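Local coordinates for protein Cap5O (Staphylococcus aureus, PDB 3OJO) that acts as a UDP-N-acetyl-mannosamine dehydrogenase in capsular polysaccharide biosynthesis, with NAD as its cofactor, at residues B[53-58]-B[64-69]; B[79-84]-B[116-121]; B[99-104]-B[263-268]; B[139-144]-B[149-154]; B[339-344]-B[361-366]. All blocks are in the same frame, centred on the assembly; numbering follows the deposited sequence.

Contact 1: residues B[53-58]-B[64-69]; sequences GQISIE and EVYEEV
The side chain of Y66 reaches out from helix 62-71 and meets the chain at G53 and I55. Its nearest neighbour is a backbone oxygen. G53 O lies 3.3 Å from Y66 CE2, at the ring edge and close to the ring plane. Q54 N lies near the same plane, 4.0 Å from Y66 CE2. At the root of the ring the contact is apolar. The CG2 methyl of I55 packs on Y66 CB at 3.5 Å and comes to the ring obliquely. The two side chains run antiparallel alongside each other. I55 has CG1 between its backbone N and its carbonyl carbon (chi1 53°). This turns the CG2 branch to the tyrosine. The Y66 ring leaves its helix with CG opposite the backbone N (chi1 180°), which points the ring at the loop.

The far end of the ring is also held. Y66 OH hydrogen-bonds to L50 O, at the end of helix 44-51. The same carbonyl takes G53 N, while Q54 N turns back to K49 O. Further out, I28 of helix 23-32 and L75 of strand 75-78 pack on Y66, so the ring is buried. The paired bonds, with G53 at positive phi as the C-prime residue, are a Schellman motif. It ends helix 44-51 within the Rossmann-type NAD-binding domain.

Contact 2: residues B[79-84]-B[116-121]; sequences TTPEAS and LPFLKK
F118 lays its ring against the backbone of P81 and E82, and contacts with this ring dominate the interface. The first kind is CH-pi. E82 CA stands over one ring face, 4.2 Å from the centroid and 26° off the normal. The second is polar atom on ring. P81 O sits over the same face, nearer the rim, 3.3 Å from F118 CZ. The third is apolar: P81 CD meets F118 CE2 at 4.2 Å, with the two side chains crossing at about a right angle. P117 CB lies over the opposite face of the ring, from within its own segment. F118 CG is turned opposite the carbonyl carbon (chi1 -52°), which lays the ring along the 81-82 backbone.

Water makes the polar link. It accepts from S84 N at 2.8 Å and donates to F118 O at 2.7 Å. K120 NZ adds a weak bond to F118 O. S84 OG, for its part, bonds to K13 O and V86 O at the neighbouring strands.

No direct hydrogen bond joins the two segments. They meet at the surface of the NAD-binding domain through one aromatic face and a bridging water, so the cohesion is mainly van der Waals, with the water serving the backbone N of S84 and the carbonyl of F118.

Contact 3: residues B[99-104]-B[263-268]; sequences QYRSCD and PGVGGH
R101 pushes its guanidinium group into the loop of V265, G266 and H268. One hydrogen bond crosses the contact. R101 NH1 gives it to G266 O at 2.8 Å, at the edge of the guanidinium, but the angle of 130° makes it weak. H268 O lies over one face of the group, 3.1 Å from R101 CZ. It is close to NH1 as well, but the angle is poor for a bond.

Packing comes from V265, whose CG1 lies 3.4 Å from R101 NH2. The H268 ring is turned 64° from the guanidinium plane. Its CD2 comes within 3.0 Å of R101 NH2, a close approach that is oblique to the imidazole. The chain of R101 is extended from CG to NE, which carries its tip to the loop.

The charge is met outside the two segments: R101 NH2 forms a salt bridge with D223 on helix 208-238. A covalent bond lies close by, the disulfide between C103 and C269. The H268 side chain is about 4 Å from a bound pyridine-2,6-dicarboxylate and about 6 Å from NAD.

The contact thus joins the NAD-binding and central domains. V265 packs on helices 208-238 and 286-312, and S102 touches helix 275-280.

Contact 4: residues B[139-144]-B[149-154]; sequences FVKPVI and FTIGED
T150 O is gripped by two backbone N-H groups, E153 N at 3.2 Å and D154 N at 2.8 Å. The D154 side chain answers in the other direction. Its OD2 takes a weak bond from T150 N at 2.8 Å, with an angle of only 124°. Together these bonds fold residues 150-154 into a compact turn, and G152 lies in the turn at positive phi. The residues beside T150 face helix 135-145.

The contact with that helix is apolar. I151 CD1 reaches K141 CG at 3.5 Å, so the aliphatic root of the lysine does the touching. I151 CD1 also meets I144 CG2 at 3.8 Å, and these two isoleucines cross at about a right angle. The same I144 methyl touches F149 CB at 3.7 Å and so serves both loop residues. The I144 chi1 of -86° puts this methyl opposite the backbone N, where it meets the loop. I144 O lies near the plane of the F149 ring, at its edge. The F149 ring itself leads away from the helix and makes a cation-pi contact with K121.

The loop therefore folds back on the helix it follows. L112 of helix 106-115 also packs on I144. I151 and K141 both touch L157 of strand 156-159, the next strand of the NAD-binding domain's sheet.

Contact 5: residues B[339-344]-B[361-366]; sequences DIYELL and LDFVEH
F363 sends its side chain to the ring of Y341, and the two rings make up the contact. F363 CB already lies 4.0 Å from Y341 OH, and CG is at the same distance from that oxygen. With chi1 at 54°, CG is flanked by both N and C of its own backbone, a turn that directs the ring to the helix. Next round the ring, F363 CD2 makes the closest approach, 3.4 Å from Y341 OH, which comes in obliquely. One atom further, F363 CE2 meets Y341 CE2 at 3.9 Å. The planes are almost parallel, 12° apart, but the rings are displaced along them and share little overlap. Their centroids are 5.7 Å apart.

Y341 belongs to helix 336-346. This helix links parallel neighbouring strands 317-321 and 351-355 in a right-handed beta-alpha-beta crossover of the family's UDP-binding domain. F363 comes from the loop after strand 351-355, at an outer side of the sheet.

L361 CB lies over one face of the F363 ring. Y341 is buried: it touches V352 and A354 of strand 351-355, L323 of a loop, and the ring of F338 at about 50°. V364, next to F363, also rests on L323.

How the contacts relate
Contacts 1, 2 and 4 follow one another in the NAD-binding domain. Contact 2 joins loops that lead into strands 86-89 and 124-127 of the eight-stranded sheet. It touches contact 4, with centres 15 Å apart: L116 CD1 packs on V143 CG1 at 3.7 Å. Contact 1 is 25 Å from contact 2 between centres. Contact 3 links this domain to the central one. Its segments alternate with those of contact 2, and contact 4 is nested in the loop it closes. Contact 5, in the UDP-binding domain, is 46 Å from contact 4 between centres. P263, in the same segment as H268, packs on I340 of contact 5; the H268 end of this loop lies near the NAD.

Contact 1: residues B[53-58]-B[64-69]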
# COMPACT_ATOMS: atom_id res chain seq x y z
N GLY B 53 -13.01 25.28 36.84
CA GLY B 53 -13.18 23.87 37.17
C GLY B 53 -13.72 22.94 36.11
O GLY B 53 -13.86 21.75 36.37
N GLN B 54 -14.00 23.46 34.92
CA GLN B 54 -14.52 22.64 33.82
C GLN B 54 -13.45 22.29 32.78
O GLN B 54 -12.63 23.15 32.43
CB GLN B 54 -15.69 23.34 33.13
CG GLN B 54 -16.96 23.49 33.98
CD GLN B 54 -18.15 23.88 33.14
OE1 GLN B 54 -18.11 24.85 32.36
NE2 GLN B 54 -19.23 23.14 33.28
N ILE B 55 -13.47 21.04 32.27
CA ILE B 55 -12.55 20.62 31.20
C ILE B 55 -12.94 21.34 29.91
O ILE B 55 -14.12 21.60 29.67
CB ILE B 55 -12.41 19.09 31.00
CG1 ILE B 55 -13.77 18.37 30.81
CG2 ILE B 55 -11.56 18.46 32.08
CD1 ILE B 55 -13.68 16.92 30.30
N SER B 56 -11.93 21.70 29.10
CA SER B 56 -12.10 22.41 27.83
C SER B 56 -12.35 21.45 26.65
O SER B 56 -12.60 21.92 25.54
CB SER B 56 -10.89 23.29 27.57
OG SER B 56 -9.71 22.50 27.59
N ILE B 57 -12.29 20.13 26.89
CA ILE B 57 -12.50 19.10 25.86
C ILE B 57 -13.68 18.17 26.22
O ILE B 57 -14.14 18.16 27.37
CB ILE B 57 -11.19 18.31 25.47
CG1 ILE B 57 -10.70 17.38 26.60
CG2 ILE B 57 -10.08 19.23 24.99
CD1 ILE B 57 -10.09 16.10 26.13
N GLU B 58 -14.17 17.43 25.23
CA GLU B 58 -15.26 16.48 25.37
C GLU B 58 -14.64 15.07 25.44
O GLU B 58 -14.14 14.55 24.44
CB GLU B 58 -16.30 16.69 24.24
CG GLU B 58 -16.98 15.47 23.62
CD GLU B 58 -18.37 15.12 24.14
OE1 GLU B 58 -19.28 15.97 24.05
OE2 GLU B 58 -18.55 13.96 24.58
N GLU B 64 -14.42 14.24 36.02
CA GLU B 64 -14.30 13.61 37.34
C GLU B 64 -12.84 13.53 37.77
O GLU B 64 -12.53 13.84 38.92
CB GLU B 64 -14.84 12.18 37.22
CG GLU B 64 -15.32 11.52 38.50
CD GLU B 64 -16.18 10.30 38.27
OE1 GLU B 64 -16.73 10.14 37.15
OE2 GLU B 64 -16.30 9.48 39.21
N VAL B 65 -11.94 13.13 36.86
CA VAL B 65 -10.50 13.00 37.10
C VAL B 65 -9.90 14.38 37.28
O VAL B 65 -9.12 14.59 38.22
CB VAL B 65 -9.77 12.20 35.99
CG1 VAL B 65 -8.37 11.81 36.44
CG2 VAL B 65 -10.56 10.95 35.60
N TYR B 66 -10.31 15.34 36.41
CA TYR B 66 -9.87 16.73 36.46
C TYR B 66 -10.24 17.38 37.80
O TYR B 66 -9.43 18.12 38.35
CB TYR B 66 -10.49 17.54 35.31
CG TYR B 66 -10.08 19.00 35.31
CD1 TYR B 66 -8.74 19.37 35.21
CD2 TYR B 66 -11.02 20.00 35.47
CE1 TYR B 66 -8.36 20.70 35.25
CE2 TYR B 66 -10.65 21.34 35.51
CZ TYR B 66 -9.31 21.69 35.40
OH TYR B 66 -8.93 23.00 35.42
N GLU B 67 -11.47 17.12 38.31
CA GLU B 67 -11.96 17.62 39.59
C GLU B 67 -11.09 17.18 40.76
O GLU B 67 -10.78 18.00 41.62
CB GLU B 67 -13.42 17.23 39.83
CG GLU B 67 -14.42 18.14 39.12
CD GLU B 67 -15.86 17.67 39.03
OE1 GLU B 67 -16.17 16.55 39.50
OE2 GLU B 67 -16.68 18.44 38.49
N GLU B 68 -10.64 15.90 40.77
CA GLU B 68 -9.74 15.35 41.81
C GLU B 68 -8.37 16.04 41.79
O GLU B 68 -7.87 16.46 42.82
CB GLU B 68 -9.51 13.84 41.59
CG GLU B 68 -10.75 12.96 41.70
CD GLU B 68 -10.43 11.48 41.66
OE1 GLU B 68 -10.19 10.95 40.55
OE2 GLU B 68 -10.42 10.84 42.74
N VAL B 69 -7.79 16.13 40.60
CA VAL B 69 -6.47 16.68 40.30
C VAL B 69 -6.37 18.20 40.52
O VAL B 69 -5.34 18.70 40.97
CB VAL B 69 -6.06 16.18 38.88
CG1 VAL B 69 -5.27 17.20 38.09
CG2 VAL B 69 -5.33 14.85 38.96

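Contact 2: residues B[79-84]-B[116-121]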
# COMPACT_ATOMS: atom_id res chain seq x y z
N THR B 79 -1.36 30.98 30.82
CA THR B 79 -1.15 31.35 29.41
C THR B 79 0.37 31.50 29.17
O THR B 79 0.81 31.68 28.03
CB THR B 79 -1.85 32.67 29.08
OG1 THR B 79 -1.40 33.69 29.98
CG2 THR B 79 -3.38 32.55 29.08
N THR B 80 1.15 31.40 30.26
CA THR B 80 2.59 31.60 30.30
C THR B 80 3.31 30.36 30.86
O THR B 80 2.90 29.83 31.89
CB THR B 80 2.87 32.86 31.18
OG1 THR B 80 2.08 33.96 30.72
CG2 THR B 80 4.33 33.26 31.20
N PRO B 81 4.44 29.93 30.25
CA PRO B 81 5.21 28.84 30.85
C PRO B 81 6.01 29.38 32.04
O PRO B 81 6.12 30.59 32.23
CB PRO B 81 6.16 28.39 29.72
CG PRO B 81 5.80 29.20 28.53
CD PRO B 81 5.12 30.42 29.04
N GLU B 82 6.55 28.48 32.85
CA GLU B 82 7.38 28.85 34.00
C GLU B 82 8.48 27.79 34.10
O GLU B 82 8.37 26.73 33.46
CB GLU B 82 6.55 28.93 35.30
CG GLU B 82 5.39 29.92 35.35
CD GLU B 82 4.40 29.75 36.49
OE1 GLU B 82 4.36 28.64 37.07
OE2 GLU B 82 3.60 30.68 36.73
N ALA B 83 9.55 28.07 34.86
CA ALA B 83 10.66 27.13 35.06
C ALA B 83 10.13 25.75 35.44
O ALA B 83 9.20 25.65 36.24
CB ALA B 83 11.59 27.65 36.16
N SER B 84 10.69 24.71 34.83
CA SER B 84 10.26 23.32 35.03
C SER B 84 11.39 22.32 34.76
O SER B 84 12.40 22.68 34.16
CB SER B 84 9.06 23.03 34.13
OG SER B 84 8.51 21.74 34.38
N LEU B 116 12.02 28.64 26.01
CA LEU B 116 13.42 29.06 25.99
C LEU B 116 13.89 29.94 27.16
O LEU B 116 14.89 29.56 27.79
CB LEU B 116 13.80 29.70 24.65
CG LEU B 116 13.74 28.86 23.39
CD1 LEU B 116 14.35 29.62 22.24
CD2 LEU B 116 14.40 27.49 23.57
N PRO B 117 13.22 31.08 27.51
CA PRO B 117 13.69 31.89 28.65
C PRO B 117 13.69 31.20 30.02
O PRO B 117 14.31 31.71 30.95
CB PRO B 117 12.75 33.10 28.65
CG PRO B 117 12.10 33.10 27.34
CD PRO B 117 12.01 31.69 26.91
N PHE B 118 12.98 30.08 30.15
CA PHE B 118 12.84 29.36 31.41
C PHE B 118 13.77 28.15 31.53
O PHE B 118 13.81 27.52 32.58
CB PHE B 118 11.38 28.96 31.63
CG PHE B 118 10.42 30.13 31.50
CD1 PHE B 118 10.17 30.96 32.58
CD2 PHE B 118 9.82 30.42 30.29
CE1 PHE B 118 9.32 32.05 32.45
CE2 PHE B 118 8.97 31.52 30.16
CZ PHE B 118 8.71 32.32 31.24
N LEU B 119 14.52 27.85 30.45
CA LEU B 119 15.41 26.70 30.38
C LEU B 119 16.60 26.73 31.32
O LEU B 119 17.31 27.73 31.39
CB LEU B 119 15.89 26.45 28.94
CG LEU B 119 14.91 25.76 28.00
CD1 LEU B 119 15.55 25.55 26.64
CD2 LEU B 119 14.45 24.43 28.55
N LYS B 120 16.80 25.63 32.04
CA LYS B 120 17.88 25.42 33.00
C LYS B 120 18.58 24.11 32.65
O LYS B 120 17.98 23.25 32.00
CB LYS B 120 17.33 25.36 34.45
CG LYS B 120 16.33 26.46 34.85
CD LYS B 120 16.99 27.77 35.28
CE LYS B 120 15.98 28.81 35.73
NZ LYS B 120 15.43 29.60 34.59
N LYS B 121 19.86 23.95 33.07
CA LYS B 121 20.60 22.71 32.80
C LYS B 121 19.92 21.51 33.49
O LYS B 121 19.42 21.65 34.61
CB LYS B 121 22.08 22.85 33.18
CG LYS B 121 22.87 23.65 32.14
CD LYS B 121 24.33 23.84 32.51
CE LYS B 121 25.15 24.35 31.34
NZ LYS B 121 24.75 25.72 30.89
O HOH W 1 13.25 25.20 33.91

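Contact 3: residues B[99-104]-B[263-268]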
# COMPACT_ATOMS: atom_id res chain seq x y z
N GLN B 99 0.24 20.74 -1.92
CA GLN B 99 -0.17 19.49 -2.58
C GLN B 99 0.01 18.28 -1.66
O GLN B 99 -0.97 17.62 -1.31
CB GLN B 99 0.65 19.27 -3.89
CG GLN B 99 1.11 20.53 -4.64
CD GLN B 99 2.34 21.20 -4.04
OE1 GLN B 99 3.43 20.60 -3.96
NE2 GLN B 99 2.21 22.45 -3.63
N TYR B 100 1.28 18.04 -1.25
CA TYR B 100 1.80 16.97 -0.40
C TYR B 100 1.20 16.88 1.00
O TYR B 100 1.38 15.85 1.67
CB TYR B 100 3.33 17.13 -0.26
CG TYR B 100 4.09 16.92 -1.55
CD1 TYR B 100 4.49 15.65 -1.95
CD2 TYR B 100 4.39 17.99 -2.39
CE1 TYR B 100 5.19 15.45 -3.14
CE2 TYR B 100 5.08 17.80 -3.59
CZ TYR B 100 5.47 16.53 -3.96
OH TYR B 100 6.15 16.33 -5.14
N ARG B 101 0.49 17.94 1.45
CA ARG B 101 -0.05 18.10 2.80
C ARG B 101 1.04 17.86 3.88
O ARG B 101 1.15 16.80 4.52
CB ARG B 101 -1.43 17.43 3.02
CG ARG B 101 -1.42 16.03 3.61
CD ARG B 101 -2.79 15.49 3.88
NE ARG B 101 -2.73 14.04 3.98
CZ ARG B 101 -3.68 13.26 4.48
NH1 ARG B 101 -4.80 13.80 4.96
NH2 ARG B 101 -3.52 11.95 4.52
N SER B 102 1.95 18.83 3.95
CA SER B 102 3.04 18.79 4.89
C SER B 102 2.54 19.30 6.23
O SER B 102 1.57 20.06 6.28
CB SER B 102 4.19 19.65 4.40
OG SER B 102 5.16 18.84 3.76
N CYS B 103 3.19 18.86 7.30
CA CYS B 103 2.85 19.31 8.64
C CYS B 103 3.42 20.70 8.83
O CYS B 103 4.57 20.96 8.44
CB CYS B 103 3.41 18.36 9.70
SG CYS B 103 2.87 16.64 9.58
N ASP B 104 2.64 21.58 9.43
CA ASP B 104 3.12 22.91 9.74
C ASP B 104 3.72 22.88 11.16
O ASP B 104 2.99 22.65 12.13
CB ASP B 104 1.99 23.93 9.59
CG ASP B 104 2.37 25.38 9.85
OD1 ASP B 104 1.47 26.18 10.15
OD2 ASP B 104 3.58 25.69 9.76
N PRO B 263 -14.95 9.26 0.26
CA PRO B 263 -15.14 10.60 -0.34
C PRO B 263 -13.89 11.49 -0.40
O PRO B 263 -13.93 12.62 -0.88
CB PRO B 263 -16.21 11.21 0.56
CG PRO B 263 -16.06 10.55 1.88
CD PRO B 263 -15.45 9.19 1.65
N GLY B 264 -12.77 10.95 0.08
CA GLY B 264 -11.50 11.64 0.18
C GLY B 264 -10.84 11.35 1.51
O GLY B 264 -11.28 10.44 2.24
N VAL B 265 -9.77 12.08 1.83
CA VAL B 265 -8.97 11.91 3.04
C VAL B 265 -8.86 13.25 3.77
O VAL B 265 -8.79 14.28 3.11
CB VAL B 265 -7.58 11.26 2.73
CG1 VAL B 265 -6.74 11.06 3.99
CG2 VAL B 265 -7.73 9.93 2.01
N GLY B 266 -8.83 13.22 5.10
CA GLY B 266 -8.72 14.42 5.91
C GLY B 266 -7.69 14.34 7.01
O GLY B 266 -6.77 13.52 6.93
N GLY B 267 -7.84 15.19 8.03
CA GLY B 267 -6.97 15.30 9.20
C GLY B 267 -5.47 15.33 8.94
O GLY B 267 -4.96 16.21 8.24
N HIS B 268 -4.77 14.34 9.54
CA HIS B 268 -3.33 14.02 9.52
C HIS B 268 -2.46 14.50 8.34
O HIS B 268 -2.94 14.63 7.21
CB HIS B 268 -3.16 12.49 9.68
CG HIS B 268 -3.97 11.69 8.70
ND1 HIS B 268 -5.27 11.28 9.00
CD2 HIS B 268 -3.65 11.24 7.46
CE1 HIS B 268 -5.69 10.61 7.94
NE2 HIS B 268 -4.76 10.56 6.99

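Contact 4: residues B[139-144]-B[149-154]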
# COMPACT_ATOMS: atom_id res chain seq x y z
N PHE B 139 15.93 21.57 13.46
CA PHE B 139 15.16 22.75 13.86
C PHE B 139 15.13 22.99 15.35
O PHE B 139 15.29 24.14 15.77
CB PHE B 139 13.72 22.67 13.31
CG PHE B 139 13.56 22.78 11.81
CD1 PHE B 139 13.92 21.73 10.98
CD2 PHE B 139 12.97 23.90 11.24
CE1 PHE B 139 13.75 21.82 9.60
CE2 PHE B 139 12.79 23.99 9.85
CZ PHE B 139 13.18 22.94 9.04
N VAL B 140 14.92 21.94 16.16
CA VAL B 140 14.86 22.07 17.62
C VAL B 140 16.28 22.20 18.19
O VAL B 140 16.58 23.19 18.85
CB VAL B 140 13.98 20.96 18.30
CG1 VAL B 140 13.98 21.09 19.82
CG2 VAL B 140 12.55 21.00 17.78
N LYS B 141 17.17 21.23 17.85
CA LYS B 141 18.57 21.18 18.28
C LYS B 141 19.37 22.49 18.01
O LYS B 141 19.90 23.04 18.97
CB LYS B 141 19.25 19.92 17.70
CG LYS B 141 20.65 19.61 18.19
CD LYS B 141 21.19 18.43 17.40
CE LYS B 141 22.69 18.42 17.30
NZ LYS B 141 23.15 17.46 16.27
N PRO B 142 19.38 23.08 16.77
CA PRO B 142 20.11 24.35 16.55
C PRO B 142 19.66 25.54 17.39
O PRO B 142 20.49 26.37 17.77
CB PRO B 142 19.85 24.64 15.07
CG PRO B 142 19.62 23.31 14.48
CD PRO B 142 18.81 22.59 15.51
N VAL B 143 18.36 25.63 17.68
CA VAL B 143 17.76 26.69 18.50
C VAL B 143 18.28 26.56 19.94
O VAL B 143 18.67 27.56 20.55
CB VAL B 143 16.21 26.67 18.40
CG1 VAL B 143 15.56 27.57 19.44
CG2 VAL B 143 15.75 27.06 17.00
N ILE B 144 18.29 25.33 20.47
CA ILE B 144 18.74 25.06 21.83
C ILE B 144 20.25 25.23 21.95
O ILE B 144 20.72 25.83 22.91
CB ILE B 144 18.21 23.68 22.32
CG1 ILE B 144 16.80 23.83 22.92
CG2 ILE B 144 19.13 23.10 23.35
CD1 ILE B 144 15.69 23.76 22.01
N PHE B 149 23.71 25.54 25.58
CA PHE B 149 23.31 24.15 25.75
C PHE B 149 23.93 23.11 24.81
O PHE B 149 24.19 23.40 23.64
CB PHE B 149 21.78 24.01 25.77
CG PHE B 149 21.09 24.50 27.03
CD1 PHE B 149 21.13 23.74 28.20
CD2 PHE B 149 20.36 25.68 27.03
CE1 PHE B 149 20.49 24.19 29.37
CE2 PHE B 149 19.71 26.12 28.20
CZ PHE B 149 19.78 25.37 29.35
N THR B 150 24.13 21.88 25.35
CA THR B 150 24.68 20.69 24.69
C THR B 150 23.66 19.56 24.88
O THR B 150 23.37 19.18 26.02
CB THR B 150 26.11 20.40 25.19
OG1 THR B 150 26.94 21.49 24.80
CG2 THR B 150 26.69 19.10 24.64
N ILE B 151 23.11 19.07 23.77
CA ILE B 151 22.07 18.03 23.75
C ILE B 151 22.64 16.68 24.20
O ILE B 151 23.64 16.22 23.64
CB ILE B 151 21.29 18.00 22.39
CG1 ILE B 151 20.47 19.29 22.18
CG2 ILE B 151 20.36 16.78 22.29
CD1 ILE B 151 21.01 20.29 21.64
N GLY B 152 22.01 16.09 25.22
CA GLY B 152 22.44 14.82 25.80
C GLY B 152 23.33 15.02 27.00
O GLY B 152 23.64 14.05 27.71
N GLU B 153 23.73 16.28 27.25
CA GLU B 153 24.59 16.68 28.36
C GLU B 153 23.85 17.64 29.29
O GLU B 153 23.58 17.28 30.44
CB GLU B 153 25.90 17.31 27.82
CG GLU B 153 27.13 16.89 28.61
CD GLU B 153 28.44 16.97 27.85
OE1 GLU B 153 28.65 16.11 26.96
OE2 GLU B 153 29.30 17.78 28.24
N ASP B 154 23.51 18.85 28.78
CA ASP B 154 22.82 19.91 29.51
C ASP B 154 21.28 19.79 29.47
O ASP B 154 20.63 20.03 30.48
CB ASP B 154 23.25 21.29 28.99
CG ASP B 154 24.74 21.55 28.93
OD1 ASP B 154 25.43 21.25 29.92
OD2 ASP B 154 25.20 22.11 27.93

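Contact 5: residues B[339-344]-B[361-366]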
# COMPACT_ATOMS: atom_id res chain seq x y z
N ASP B 339 -15.97 19.43 2.49
CA ASP B 339 -15.54 19.91 1.18
C ASP B 339 -16.60 19.67 0.11
O ASP B 339 -16.87 20.56 -0.70
CB ASP B 339 -14.20 19.29 0.79
CG ASP B 339 -13.05 19.93 1.54
OD1 ASP B 339 -11.88 19.62 1.19
OD2 ASP B 339 -13.31 20.75 2.44
N ILE B 340 -17.29 18.51 0.19
CA ILE B 340 -18.37 18.11 -0.71
C ILE B 340 -19.58 19.01 -0.47
O ILE B 340 -20.12 19.55 -1.44
CB ILE B 340 -18.71 16.58 -0.62
CG1 ILE B 340 -17.51 15.73 -1.12
CG2 ILE B 340 -19.96 16.22 -1.42
CD1 ILE B 340 -17.37 14.35 -0.58
N TYR B 341 -19.98 19.18 0.81
CA TYR B 341 -21.13 20.00 1.23
C TYR B 341 -21.02 21.42 0.69
O TYR B 341 -21.96 21.92 0.10
CB TYR B 341 -21.25 19.99 2.78
CG TYR B 341 -22.14 21.08 3.35
CD1 TYR B 341 -23.52 20.97 3.32
CD2 TYR B 341 -21.58 22.25 3.89
CE1 TYR B 341 -24.34 21.98 3.81
CE2 TYR B 341 -22.39 23.27 4.38
CZ TYR B 341 -23.77 23.13 4.35
OH TYR B 341 -24.56 24.12 4.85
N GLU B 342 -19.87 22.04 0.89
CA GLU B 342 -19.50 23.37 0.47
C GLU B 342 -19.53 23.50 -1.08
O GLU B 342 -19.96 24.54 -1.59
CB GLU B 342 -18.11 23.67 1.06
CG GLU B 342 -17.43 24.97 0.67
CD GLU B 342 -15.98 25.10 1.10
OE1 GLU B 342 -15.42 24.13 1.67
OE2 GLU B 342 -15.40 26.19 0.88
N LEU B 343 -19.07 22.46 -1.82
CA LEU B 343 -19.05 22.40 -3.29
C LEU B 343 -20.47 22.26 -3.79
O LEU B 343 -20.83 22.90 -4.78
CB LEU B 343 -18.23 21.19 -3.81
CG LEU B 343 -16.71 21.33 -3.86
CD1 LEU B 343 -16.05 19.98 -4.08
CD2 LEU B 343 -16.27 22.34 -4.91
N LEU B 344 -21.26 21.43 -3.11
CA LEU B 344 -22.65 21.23 -3.44
C LEU B 344 -23.45 22.52 -3.17
O LEU B 344 -24.32 22.89 -3.96
CB LEU B 344 -23.24 20.04 -2.66
CG LEU B 344 -22.90 18.63 -3.12
CD1 LEU B 344 -23.71 17.63 -2.35
CD2 LEU B 344 -23.14 18.43 -4.62
N LEU B 361 -22.54 23.02 14.55
CA LEU B 361 -22.62 24.28 13.79
C LEU B 361 -24.07 24.79 13.55
O LEU B 361 -25.03 24.01 13.60
CB LEU B 361 -21.86 24.20 12.45
CG LEU B 361 -20.39 24.64 12.36
CD1 LEU B 361 -20.02 25.71 13.37
CD2 LEU B 361 -19.46 23.47 12.40
N ASP B 362 -24.21 26.11 13.35
CA ASP B 362 -25.50 26.79 13.13
C ASP B 362 -26.26 26.20 11.92
O ASP B 362 -27.40 25.75 12.07
CB ASP B 362 -25.27 28.31 12.95
CG ASP B 362 -24.95 29.11 14.21
OD1 ASP B 362 -25.80 29.13 15.12
OD2 ASP B 362 -23.89 29.78 14.24
N PHE B 363 -25.60 26.18 10.75
CA PHE B 363 -26.12 25.68 9.47
C PHE B 363 -26.49 24.20 9.39
O PHE B 363 -27.28 23.82 8.52
CB PHE B 363 -25.19 26.07 8.31
CG PHE B 363 -23.74 25.66 8.44
CD1 PHE B 363 -22.79 26.56 8.91
CD2 PHE B 363 -23.32 24.40 8.04
CE1 PHE B 363 -21.45 26.19 9.02
CE2 PHE B 363 -21.98 24.03 8.15
CZ PHE B 363 -21.06 24.93 8.64
N VAL B 364 -25.92 23.36 10.27
CA VAL B 364 -26.17 21.91 10.31
C VAL B 364 -27.57 21.64 10.84
O VAL B 364 -27.93 22.16 11.90
CB VAL B 364 -25.09 21.15 11.14
CG1 VAL B 364 -25.29 19.64 11.10
CG2 VAL B 364 -23.68 21.53 10.70
N GLU B 365 -28.35 20.81 10.12
CA GLU B 365 -29.69 20.42 10.56
C GLU B 365 -29.59 19.36 11.65
O GLU B 365 -28.98 18.30 11.46
CB GLU B 365 -30.58 19.99 9.38
CG GLU B 365 -32.01 19.61 9.73
CD GLU B 365 -32.82 20.50 10.66
OE1 GLU B 365 -32.82 21.73 10.46
OE2 GLU B 365 -33.50 19.94 11.56
N HIS B 366 -30.17 19.69 12.82
CA HIS B 366 -30.17 18.87 14.03
C HIS B 366 -31.13 17.67 13.98
O HIS B 366 -30.85 16.65 14.61
CB HIS B 366 -30.40 19.77 15.27
CG HIS B 366 -29.54 21.01 15.32
ND1 HIS B 366 -30.10 22.29 15.21
CD2 HIS B 366 -28.20 21.14 15.45
CE1 HIS B 366 -29.08 23.13 15.28
NE2 HIS B 366 -27.91 22.49 15.42